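Local coordinates for protein N-formylglutamate amidohydrolase (Ralstonia eutropha, PDB 2Q7S) that binds a zinc ion and probably acts as a hydrolase of the N-formylglutamate amidohydrolase family, at residues 151-154 with 155-159; 213-217 with 218-222; 251-254 with 255-259; 282-285 with 286-290. All coordinates share one frame; numbering follows the deposited sequence.

How the interactions relate
Each contact is local, formed between residues a few positions apart, so none closes a long loop; they follow one another along the chain and neither nest nor cross. Interaction 1 lies within helix 134-163, which packs on strands of the seven-stranded mixed sheet. Interaction 2 ends helix 205-217 and turns the chain into edge strand 222-224. Interaction 3 takes in the end of strand 244-252 and the turn after it, beside the zinc site, and interaction 4 lies in the last turns of helix 267-289. Interactions 2 and 3 touch, Tyr-220 CD1 lying 4.3 Å from Leu-255 CD1, whereas interactions 1 and 3 lie on opposite sides of the chain's centre, their centres about 30 Å apart.

Interaction 1 of 4, residues 151-154 with 155-159; sequences ALTE and AVEGA
Leu-152 and Val-156 form the tightly packed side of this helical segment. Their side chains run side by side in the same direction, and Leu-152 CD1 lies 3.9 Å from Val-156 CG2. That methyl stands anti to the carbonyl carbon of Val-156, beside its backbone N, which sets it 3.2 Å from Leu-152 O. The same oxygen accepts Val-156 N at 2.9 Å, with an N-H...O angle of 159°. One turn of alpha-helix thus joins the pair through both backbone and side chain, in the usual i to i+4 pattern of the long helix 134-163. Beyond them Leu-152 reaches Val-27 and Leu-73, and Val-156 also meets Val-27, so this face is the one laid against the sheet.

The looser side carries Thr-153 and Glu-157. They too run side by side, with Thr-153 CG2 4.0 Å from Glu-157 CG, and their polar ends have other partners: Thr-153 OG1 bonds to His-149 O, and Glu-157 OE1 forms a salt bridge with Arg-244. The backbone bond between them is short and straight, Glu-157 N to Thr-153 O 2.8 Å at 166°. Glu-154 is exposed, and its carbonyl O accepts Gly-158 N at 3.0 Å.

Interaction 2 of 4, residues 213-217 with 218-222; sequences RELRE and KGYTV
The guanidinium of Arg-216 has Val-222 O at its edge, near its plane, while the ring of Tyr-220 has Leu-215 O in plane at its own edge, 3.4 Å from Tyr-220 CD2. Arg-216 NH2 donates to Val-222 O at 3.0 Å with an N-H...O angle of 158°; the nitrogen approaches from above the carbonyl plane. An arm extended from CG to NE spans the distance, and a water accepts from Val-222 N and, weakly, from Arg-216 NE, adding a second link.

Val-222 CG2 packs 3.6 Å from Leu-215 CB and also meets Arg-216 CG. Leu-215 O takes two backbone donors from opposite faces of its plane, Tyr-220 N at 3.1 Å and Lys-218 N. Gly-219 N also bonds back, to Arg-216 O at 3.2 Å. The bonds from Tyr-220 N to Leu-215 O and from Gly-219 N to Arg-216 O, with the positive phi of Gly-219 (106°), make a Schellman motif that closes the helix C-terminus. Lys-218 NZ makes a weak salt bridge to Glu-214 OE1 at 3.4 Å.

In the fold, the turn links helix 205-217 to edge strand 222-224. Leu-215 and Glu-214 rest on Leu-278 of helix 267-289, and Tyr-220 stacks edge-to-face with Phe-193 of strand 193-196 while its hydroxyl bonds to Asp-274.

Interaction 3 of 4, residues 251-254 with 255-259; sequences IRRP and LYMEE
Backbone hydrogen bonds set the turn that joins Arg-253 to Tyr-256 and Met-257. Arg-253 O accepts two donors: Tyr-256 N at 3.0 Å, almost straight at 171° but from above the carbonyl plane, and Met-257 N, also at 3.0 Å, nearly along the C=O axis. The same oxygen lies over one face of the Tyr-256 ring, which is brought there by CG standing between the backbone N and the carbonyl carbon (chi1 72°), with Tyr-256 CD1 3.5 Å from Arg-253 O. One residue earlier, Leu-255 N bonds to Arg-252 O at 3.1 Å.

Among the apolar contacts, Ile-251 CG2 is 4.0 Å from both Leu-255 CD1 and Tyr-256 CD1, and the Ile-251 side chain crosses each at about a right angle. Met-257, a selenomethionine, runs alongside the Arg-253 stem, CE 3.9 Å from Arg-253 CD.

Arg-253 and Glu-259 lie near each other without pairing. Glu-259 OE1 touches Arg-253 CD at 3.6 Å and lies at the guanidinium edge, but Arg-253 NH1 is 4.0 Å away, beyond a salt bridge; Glu-259 OE2 is held instead by Asn-176 N. The extended Arg-253 chain carries NH2 to a salt bridge with Asp-55 and NE to Ser-173 OG, which also bonds Tyr-256 OH.

Asp-55 is a zinc ligand with His-32 and His-172, so the tight turn after strand 244-252 places Arg-253 as a second-shell residue of the metal site, consistent with a role in orienting that carboxylate.

Interaction 4 of 4, residues 282-285 with 286-290; sequences IAEY and VRRGV
Arg-288 lays its guanidinium against Glu-284, with Glu-284 CB over the centre of one face, 4.2 Å above the plane. The approach brings the opposite charges near without pairing them: Glu-284 OE2 is 4.3 Å from Arg-288 NH2 and well out of the guanidinium plane. Arg-288 CG stands anti to its carbonyl carbon (chi1 -68°), which folds the start of the chain over the backbone, CG 3.2 Å from Glu-284 O. That oxygen also accepts Arg-288 N at 3.1 Å.

Arg-287 meets Glu-284 differently. The two chains slant across each other with their flat groups nearly perpendicular, 87° apart, and Arg-287 NH2 comes 4.0 Å from Glu-284 CG, the carbon lying at the guanidinium edge. A bend at chi3 sets the guanidinium with one face over Ala-283 O, and its NH1 pairs with Glu-22.

Ile-282 and Val-286 are buried together, CG2 to CG2 4.2 Å, and Val-286 N bonds to Ile-282 O at an almost straight 174°.

These are the last turns of helix 267-289. Ile-282 and Tyr-285 pack on Leu-207 of helix 205-217, the Tyr-285 hydroxyl bonding to Glu-204, while Val-286 and Tyr-285 rest on Trp-167 of strand 166-174.

Interaction 1 of 4, residues 151-154 with 155-159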
loop_
_atom_site.group_PDB
_atom_site.type_symbol
_atom_site.label_atom_id
_atom_site.label_comp_id
_atom_site.label_asym_id
_atom_site.label_seq_id
_atom_site.Cartn_x
_atom_site.Cartn_y
_atom_site.Cartn_z
ATOM N N ALA A 151 2.272 14.222 1.412
ATOM C CA ALA A 151 2.362 14.145 -0.072
ATOM C C ALA A 151 1.089 13.498 -0.573
ATOM O O ALA A 151 0.518 13.974 -1.551
ATOM C CB ALA A 151 3.564 13.338 -0.535
ATOM N N LEU A 152 0.647 12.423 0.103
ATOM C CA LEU A 152 -0.625 11.713 -0.257
ATOM C C LEU A 152 -1.824 12.643 -0.126
ATOM O O LEU A 152 -2.656 12.736 -1.027
ATOM C CB LEU A 152 -0.848 10.452 0.564
ATOM C CG LEU A 152 -2.080 9.573 0.235
ATOM C CD1 LEU A 152 -2.073 9.093 -1.265
ATOM C CD2 LEU A 152 -2.164 8.422 1.171
ATOM N N THR A 153 -1.944 13.302 1.017
ATOM C CA THR A 153 -2.997 14.339 1.231
ATOM C C THR A 153 -3.018 15.398 0.138
ATOM O O THR A 153 -4.072 15.757 -0.409
ATOM C CB THR A 153 -2.828 14.967 2.636
ATOM O OG1 THR A 153 -2.997 13.911 3.591
ATOM C CG2 THR A 153 -3.875 16.105 2.928
ATOM N N GLU A 154 -1.842 15.935 -0.163
ATOM C CA GLU A 154 -1.728 17.002 -1.146
ATOM C C GLU A 154 -2.211 16.493 -2.464
ATOM O O GLU A 154 -2.877 17.216 -3.167
ATOM C CB GLU A 154 -0.276 17.510 -1.237
ATOM C CG GLU A 154 0.004 18.433 -2.374
ATOM C CD GLU A 154 -0.828 19.723 -2.337
ATOM O OE1 GLU A 154 -1.113 20.241 -1.237
ATOM O OE2 GLU A 154 -1.221 20.204 -3.431
ATOM N N ALA A 155 -1.875 15.256 -2.828
ATOM C CA ALA A 155 -2.301 14.691 -4.127
ATOM C C ALA A 155 -3.791 14.399 -4.151
ATOM O O ALA A 155 -4.503 14.700 -5.101
ATOM C CB ALA A 155 -1.469 13.380 -4.493
ATOM N N VAL A 156 -4.298 13.855 -3.078
ATOM C CA VAL A 156 -5.720 13.492 -3.036
ATOM C C VAL A 156 -6.597 14.771 -3.015
ATOM O O VAL A 156 -7.521 14.906 -3.795
ATOM C CB VAL A 156 -5.991 12.609 -1.817
ATOM C CG1 VAL A 156 -7.500 12.457 -1.554
ATOM C CG2 VAL A 156 -5.309 11.180 -2.046
ATOM N N GLU A 157 -6.278 15.713 -2.127
ATOM C CA GLU A 157 -7.043 16.947 -2.014
ATOM C C GLU A 157 -6.873 17.888 -3.216
ATOM O O GLU A 157 -7.794 18.613 -3.538
ATOM C CB GLU A 157 -6.694 17.662 -0.722
ATOM C CG GLU A 157 -7.033 16.904 0.524
ATOM C CD GLU A 157 -8.500 16.536 0.623
ATOM O OE1 GLU A 157 -9.394 17.358 0.284
ATOM O OE2 GLU A 157 -8.753 15.406 1.073
ATOM N N GLY A 158 -5.689 17.933 -3.805
ATOM C CA GLY A 158 -5.460 18.650 -5.006
ATOM C C GLY A 158 -6.320 18.132 -6.163
ATOM O O GLY A 158 -6.949 18.912 -6.846
ATOM N N ALA A 159 -6.298 16.819 -6.386
ATOM C CA ALA A 159 -7.152 16.172 -7.340
ATOM C C ALA A 159 -8.615 16.527 -7.134
ATOM O O ALA A 159 -9.291 16.936 -8.069
ATOM C CB ALA A 159 -6.960 14.630 -7.285
#

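Interaction 2 of 4, residues 213-217 with 218-222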
loop_
_atom_site.group_PDB
_atom_site.type_symbol
_atom_site.label_atom_id
_atom_site.label_comp_id
_atom_site.label_asym_id
_atom_site.label_seq_id
_atom_site.Cartn_x
_atom_site.Cartn_y
_atom_site.Cartn_z
ATOM N N ARG A 213 -13.150 -7.272 -13.637
ATOM C CA ARG A 213 -13.463 -7.802 -14.967
ATOM C C ARG A 213 -12.233 -7.772 -15.873
ATOM O O ARG A 213 -11.907 -8.757 -16.527
ATOM C CB ARG A 213 -14.601 -6.984 -15.589
ATOM C CG ARG A 213 -14.924 -7.308 -17.058
ATOM C CD ARG A 213 -16.199 -6.606 -17.523
ATOM N NE ARG A 213 -16.135 -5.132 -17.438
ATOM C CZ ARG A 213 -16.864 -4.350 -16.617
ATOM N NH1 ARG A 213 -17.766 -4.863 -15.759
ATOM N NH2 ARG A 213 -16.694 -3.024 -16.652
ATOM N N GLU A 214 -11.542 -6.646 -15.908
ATOM C CA GLU A 214 -10.323 -6.529 -16.746
ATOM C C GLU A 214 -9.258 -7.559 -16.331
ATOM O O GLU A 214 -8.701 -8.228 -17.172
ATOM C CB GLU A 214 -9.770 -5.098 -16.698
ATOM C CG GLU A 214 -10.697 -4.081 -17.400
ATOM C CD GLU A 214 -10.695 -4.241 -18.917
ATOM O OE1 GLU A 214 -9.608 -4.534 -19.458
ATOM O OE2 GLU A 214 -11.778 -4.101 -19.555
ATOM N N LEU A 215 -9.022 -7.730 -15.022
ATOM C CA LEU A 215 -8.042 -8.706 -14.543
ATOM C C LEU A 215 -8.427 -10.146 -14.785
ATOM O O LEU A 215 -7.593 -10.927 -15.212
ATOM C CB LEU A 215 -7.736 -8.492 -13.033
ATOM C CG LEU A 215 -6.921 -7.222 -12.781
ATOM C CD1 LEU A 215 -6.712 -7.039 -11.353
ATOM C CD2 LEU A 215 -5.574 -7.201 -13.511
ATOM N N ARG A 216 -9.690 -10.517 -14.514
ATOM C CA ARG A 216 -10.194 -11.855 -14.885
ATOM C C ARG A 216 -10.151 -12.120 -16.386
ATOM O O ARG A 216 -9.895 -13.224 -16.806
ATOM C CB ARG A 216 -11.624 -12.078 -14.360
ATOM C CG ARG A 216 -11.679 -12.195 -12.872
ATOM C CD ARG A 216 -13.113 -12.205 -12.390
ATOM N NE ARG A 216 -13.150 -12.519 -10.977
ATOM C CZ ARG A 216 -14.253 -12.492 -10.227
ATOM N NH1 ARG A 216 -15.418 -12.093 -10.724
ATOM N NH2 ARG A 216 -14.177 -12.809 -8.946
ATOM N N GLU A 217 -10.365 -11.114 -17.202
ATOM C CA GLU A 217 -10.251 -11.318 -18.656
ATOM C C GLU A 217 -8.822 -11.639 -19.105
ATOM O O GLU A 217 -8.644 -12.309 -20.091
ATOM C CB GLU A 217 -10.862 -10.134 -19.419
ATOM C CG GLU A 217 -12.385 -10.131 -19.267
ATOM C CD GLU A 217 -13.123 -9.038 -20.051
ATOM O OE1 GLU A 217 -12.463 -8.272 -20.790
ATOM O OE2 GLU A 217 -14.377 -8.968 -19.907
ATOM N N LYS A 218 -7.820 -11.208 -18.337
ATOM C CA LYS A 218 -6.399 -11.425 -18.661
ATOM C C LYS A 218 -5.886 -12.727 -18.029
ATOM O O LYS A 218 -4.723 -13.101 -18.192
ATOM C CB LYS A 218 -5.554 -10.229 -18.183
ATOM C CG LYS A 218 -5.812 -8.906 -18.945
ATOM C CD LYS A 218 -5.419 -7.676 -18.113
ATOM C CE LYS A 218 -5.372 -6.326 -18.874
ATOM N NZ LYS A 218 -6.599 -6.071 -19.723
ATOM N N GLY A 219 -6.760 -13.395 -17.281
ATOM C CA GLY A 219 -6.485 -14.711 -16.760
ATOM C C GLY A 219 -6.182 -14.772 -15.285
ATOM O O GLY A 219 -5.851 -15.832 -14.784
ATOM N N TYR A 220 -6.269 -13.644 -14.591
ATOM C CA TYR A 220 -5.932 -13.590 -13.152
ATOM C C TYR A 220 -7.182 -13.932 -12.345
ATOM O O TYR A 220 -8.296 -13.705 -12.784
ATOM C CB TYR A 220 -5.413 -12.190 -12.786
ATOM C CG TYR A 220 -4.148 -11.794 -13.519
ATOM C CD1 TYR A 220 -2.919 -12.290 -13.125
ATOM C CD2 TYR A 220 -4.201 -10.988 -14.649
ATOM C CE1 TYR A 220 -1.765 -11.917 -13.783
ATOM C CE2 TYR A 220 -3.059 -10.633 -15.345
ATOM C CZ TYR A 220 -1.836 -11.110 -14.916
ATOM O OH TYR A 220 -0.660 -10.795 -15.574
ATOM N N THR A 221 -7.000 -14.501 -11.176
ATOM C CA THR A 221 -8.094 -14.691 -10.226
ATOM C C THR A 221 -8.163 -13.434 -9.378
ATOM O O THR A 221 -7.127 -12.771 -9.135
ATOM C CB THR A 221 -7.873 -15.968 -9.373
ATOM O OG1 THR A 221 -6.610 -15.883 -8.710
ATOM C CG2 THR A 221 -7.895 -17.220 -10.309
ATOM N N VAL A 222 -9.390 -13.044 -9.027
ATOM C CA VAL A 222 -9.642 -11.813 -8.266
ATOM C C VAL A 222 -10.627 -12.190 -7.146
ATOM O O VAL A 222 -11.600 -12.895 -7.403
ATOM C CB VAL A 222 -10.201 -10.654 -9.154
ATOM C CG1 VAL A 222 -10.427 -9.364 -8.344
ATOM C CG2 VAL A 222 -9.290 -10.381 -10.357
HETATM O O HOH W 1 -7.168 -3.708 -19.234
HETATM O O HOH W 2 -11.527 -14.731 -10.138
#

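Interaction 3 of 4, residues 251-254 with 255-259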
loop_
_atom_site.group_PDB
_atom_site.type_symbol
_atom_site.label_atom_id
_atom_site.label_comp_id
_atom_site.label_asym_id
_atom_site.label_seq_id
_atom_site.Cartn_x
_atom_site.Cartn_y
_atom_site.Cartn_z
ATOM N N ILE A 251 -1.459 -7.799 -4.843
ATOM C CA ILE A 251 -0.979 -8.725 -5.832
ATOM C C ILE A 251 -0.202 -9.885 -5.179
ATOM O O ILE A 251 0.797 -9.678 -4.467
ATOM C CB ILE A 251 -0.033 -7.967 -6.836
ATOM C CG1 ILE A 251 -0.772 -6.819 -7.518
ATOM C CG2 ILE A 251 0.570 -8.868 -7.874
ATOM C CD1 ILE A 251 0.093 -6.062 -8.469
ATOM N N ARG A 252 -0.606 -11.114 -5.482
ATOM C CA ARG A 252 0.129 -12.308 -5.044
ATOM C C ARG A 252 1.578 -12.251 -5.620
ATOM O O ARG A 252 1.824 -12.310 -6.813
ATOM C CB ARG A 252 -0.604 -13.568 -5.507
ATOM C CG ARG A 252 -0.273 -14.869 -4.798
ATOM C CD ARG A 252 -1.309 -15.952 -5.149
ATOM N NE ARG A 252 -1.335 -16.320 -6.572
ATOM C CZ ARG A 252 -0.603 -17.304 -7.096
ATOM N NH1 ARG A 252 0.252 -17.983 -6.346
ATOM N NH2 ARG A 252 -0.712 -17.604 -8.373
ATOM N N ARG A 253 2.538 -12.183 -4.724
ATOM C CA ARG A 253 3.949 -11.964 -5.029
ATOM C C ARG A 253 4.606 -12.896 -6.025
ATOM O O ARG A 253 5.401 -12.408 -6.838
ATOM C CB ARG A 253 4.760 -11.941 -3.710
ATOM C CG ARG A 253 4.678 -10.601 -3.010
ATOM C CD ARG A 253 5.217 -10.689 -1.579
ATOM N NE ARG A 253 4.919 -9.502 -0.791
ATOM C CZ ARG A 253 5.120 -9.461 0.529
ATOM N NH1 ARG A 253 5.644 -10.501 1.132
ATOM N NH2 ARG A 253 4.842 -8.384 1.205
ATOM N N PRO A 254 4.287 -14.227 -5.992
ATOM C CA PRO A 254 4.871 -15.176 -6.950
ATOM C C PRO A 254 4.647 -14.792 -8.387
ATOM O O PRO A 254 5.454 -15.139 -9.241
ATOM C CB PRO A 254 4.191 -16.519 -6.617
ATOM C CG PRO A 254 3.812 -16.424 -5.280
ATOM C CD PRO A 254 3.423 -14.940 -5.045
ATOM N N LEU A 255 3.585 -14.033 -8.629
ATOM C CA LEU A 255 3.277 -13.500 -9.956
ATOM C C LEU A 255 4.386 -12.658 -10.581
ATOM O O LEU A 255 4.399 -12.465 -11.782
ATOM C CB LEU A 255 2.010 -12.649 -9.902
ATOM C CG LEU A 255 0.687 -13.356 -9.582
ATOM C CD1 LEU A 255 -0.435 -12.345 -9.634
ATOM C CD2 LEU A 255 0.437 -14.456 -10.562
ATOM N N TYR A 256 5.265 -12.080 -9.773
ATOM C CA TYR A 256 6.280 -11.176 -10.309
ATOM C C TYR A 256 7.680 -11.271 -9.717
ATOM O O TYR A 256 8.619 -10.822 -10.357
ATOM C CB TYR A 256 5.774 -9.724 -10.219
ATOM C CG TYR A 256 5.726 -9.130 -8.845
ATOM C CD1 TYR A 256 4.590 -9.244 -8.068
ATOM C CD2 TYR A 256 6.801 -8.436 -8.349
ATOM C CE1 TYR A 256 4.530 -8.650 -6.815
ATOM C CE2 TYR A 256 6.781 -7.873 -7.103
ATOM C CZ TYR A 256 5.619 -7.972 -6.330
ATOM O OH TYR A 256 5.597 -7.384 -5.084
HETATM N N MSE A 257 7.831 -11.878 -8.538
HETATM C CA MSE A 257 9.137 -11.998 -7.899
HETATM C C MSE A 257 9.313 -13.336 -7.224
HETATM O O MSE A 257 8.337 -14.076 -6.984
HETATM C CB MSE A 257 9.340 -10.893 -6.864
HETATM C CG MSE A 257 8.249 -10.853 -5.865
HETATM SE SE MSE A 257 8.510 -9.605 -4.379
HETATM C CE MSE A 257 8.928 -10.789 -2.921
ATOM N N GLU A 258 10.569 -13.612 -6.903
ATOM C CA GLU A 258 10.945 -14.779 -6.114
ATOM C C GLU A 258 10.982 -14.370 -4.656
ATOM O O GLU A 258 11.776 -13.522 -4.253
ATOM C CB GLU A 258 12.302 -15.313 -6.554
ATOM C CG GLU A 258 12.320 -15.811 -7.965
ATOM C CD GLU A 258 11.376 -16.989 -8.152
ATOM O OE1 GLU A 258 11.457 -17.932 -7.327
ATOM O OE2 GLU A 258 10.562 -16.977 -9.102
ATOM N N GLU A 259 10.097 -14.959 -3.863
ATOM C CA GLU A 259 9.900 -14.503 -2.482
ATOM C C GLU A 259 11.153 -14.613 -1.609
ATOM O O GLU A 259 11.371 -13.795 -0.721
ATOM C CB GLU A 259 8.694 -15.208 -1.853
ATOM C CG GLU A 259 7.338 -14.864 -2.578
ATOM C CD GLU A 259 6.148 -14.901 -1.624
ATOM O OE1 GLU A 259 6.150 -14.018 -0.721
ATOM O OE2 GLU A 259 5.259 -15.812 -1.746
#

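Interaction 4 of 4, residues 282-285 with 286-290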
loop_
_atom_site.group_PDB
_atom_site.type_symbol
_atom_site.label_atom_id
_atom_site.label_comp_id
_atom_site.label_asym_id
_atom_site.label_seq_id
_atom_site.Cartn_x
_atom_site.Cartn_y
_atom_site.Cartn_z
ATOM N N ILE A 282 -8.461 2.295 -16.534
ATOM C CA ILE A 282 -8.910 3.026 -15.371
ATOM C C ILE A 282 -8.870 4.529 -15.638
ATOM O O ILE A 282 -9.753 5.214 -15.199
ATOM C CB ILE A 282 -8.032 2.716 -14.122
ATOM C CG1 ILE A 282 -8.151 1.242 -13.690
ATOM C CG2 ILE A 282 -8.322 3.654 -12.924
ATOM C CD1 ILE A 282 -7.199 0.888 -12.494
ATOM N N ALA A 283 -7.853 5.028 -16.362
ATOM C CA ALA A 283 -7.725 6.462 -16.669
ATOM C C ALA A 283 -8.925 6.908 -17.471
ATOM O O ALA A 283 -9.504 7.944 -17.204
ATOM C CB ALA A 283 -6.405 6.800 -17.429
ATOM N N GLU A 284 -9.316 6.091 -18.438
ATOM C CA GLU A 284 -10.506 6.334 -19.264
ATOM C C GLU A 284 -11.818 6.373 -18.431
ATOM O O GLU A 284 -12.707 7.233 -18.633
ATOM C CB GLU A 284 -10.604 5.239 -20.311
ATOM C CG GLU A 284 -9.554 5.314 -21.389
ATOM C CD GLU A 284 -9.721 4.211 -22.448
ATOM O OE1 GLU A 284 -9.855 3.036 -22.049
ATOM O OE2 GLU A 284 -9.742 4.512 -23.662
ATOM N N TYR A 285 -11.934 5.430 -17.515
ATOM C CA TYR A 285 -13.064 5.376 -16.607
ATOM C C TYR A 285 -13.131 6.645 -15.723
ATOM O O TYR A 285 -14.160 7.279 -15.630
ATOM C CB TYR A 285 -12.992 4.110 -15.773
ATOM C CG TYR A 285 -14.112 4.005 -14.783
ATOM C CD1 TYR A 285 -15.314 3.400 -15.113
ATOM C CD2 TYR A 285 -13.973 4.560 -13.523
ATOM C CE1 TYR A 285 -16.334 3.349 -14.191
ATOM C CE2 TYR A 285 -14.970 4.514 -12.621
ATOM C CZ TYR A 285 -16.133 3.909 -12.943
ATOM O OH TYR A 285 -17.110 3.903 -12.008
ATOM N N VAL A 286 -12.011 7.017 -15.123
ATOM C CA VAL A 286 -11.895 8.252 -14.349
ATOM C C VAL A 286 -12.257 9.521 -15.124
ATOM O O VAL A 286 -12.955 10.349 -14.595
ATOM C CB VAL A 286 -10.465 8.320 -13.734
ATOM C CG1 VAL A 286 -10.076 9.712 -13.253
ATOM C CG2 VAL A 286 -10.400 7.310 -12.634
ATOM N N ARG A 287 -11.753 9.686 -16.361
ATOM C CA ARG A 287 -12.054 10.862 -17.170
ATOM C C ARG A 287 -13.524 10.937 -17.457
ATOM O O ARG A 287 -14.109 12.014 -17.492
ATOM C CB ARG A 287 -11.282 10.845 -18.513
ATOM C CG ARG A 287 -11.544 12.039 -19.416
ATOM C CD ARG A 287 -10.462 12.172 -20.518
ATOM N NE ARG A 287 -10.053 10.854 -20.939
ATOM C CZ ARG A 287 -8.806 10.408 -20.988
ATOM N NH1 ARG A 287 -7.763 11.183 -20.728
ATOM N NH2 ARG A 287 -8.606 9.170 -21.358
ATOM N N ARG A 288 -14.123 9.798 -17.729
ATOM C CA ARG A 288 -15.572 9.751 -17.968
ATOM C C ARG A 288 -16.448 9.965 -16.724
ATOM O O ARG A 288 -17.652 10.228 -16.840
ATOM C CB ARG A 288 -15.925 8.414 -18.594
ATOM C CG ARG A 288 -15.399 8.232 -20.006
ATOM C CD ARG A 288 -15.466 6.761 -20.385
ATOM N NE ARG A 288 -14.899 6.489 -21.705
ATOM C CZ ARG A 288 -14.475 5.291 -22.115
ATOM N NH1 ARG A 288 -14.582 4.218 -21.329
ATOM N NH2 ARG A 288 -13.942 5.160 -23.331
ATOM N N GLY A 289 -15.858 9.841 -15.540
ATOM C CA GLY A 289 -16.584 9.993 -14.295
ATOM C C GLY A 289 -16.513 11.386 -13.714
ATOM O O GLY A 289 -17.247 11.680 -12.789
ATOM N N VAL A 290 -15.648 12.246 -14.244
ATOM C CA VAL A 290 -15.500 13.615 -13.727
ATOM C C VAL A 290 -16.608 14.520 -14.251
ATOM O O VAL A 290 -16.861 14.569 -15.465
ATOM C CB VAL A 290 -14.130 14.248 -14.111
ATOM C CG1 VAL A 290 -14.134 15.775 -13.819
ATOM C CG2 VAL A 290 -12.992 13.553 -13.381
ATOM O OXT VAL A 290 -17.252 15.235 -13.463
#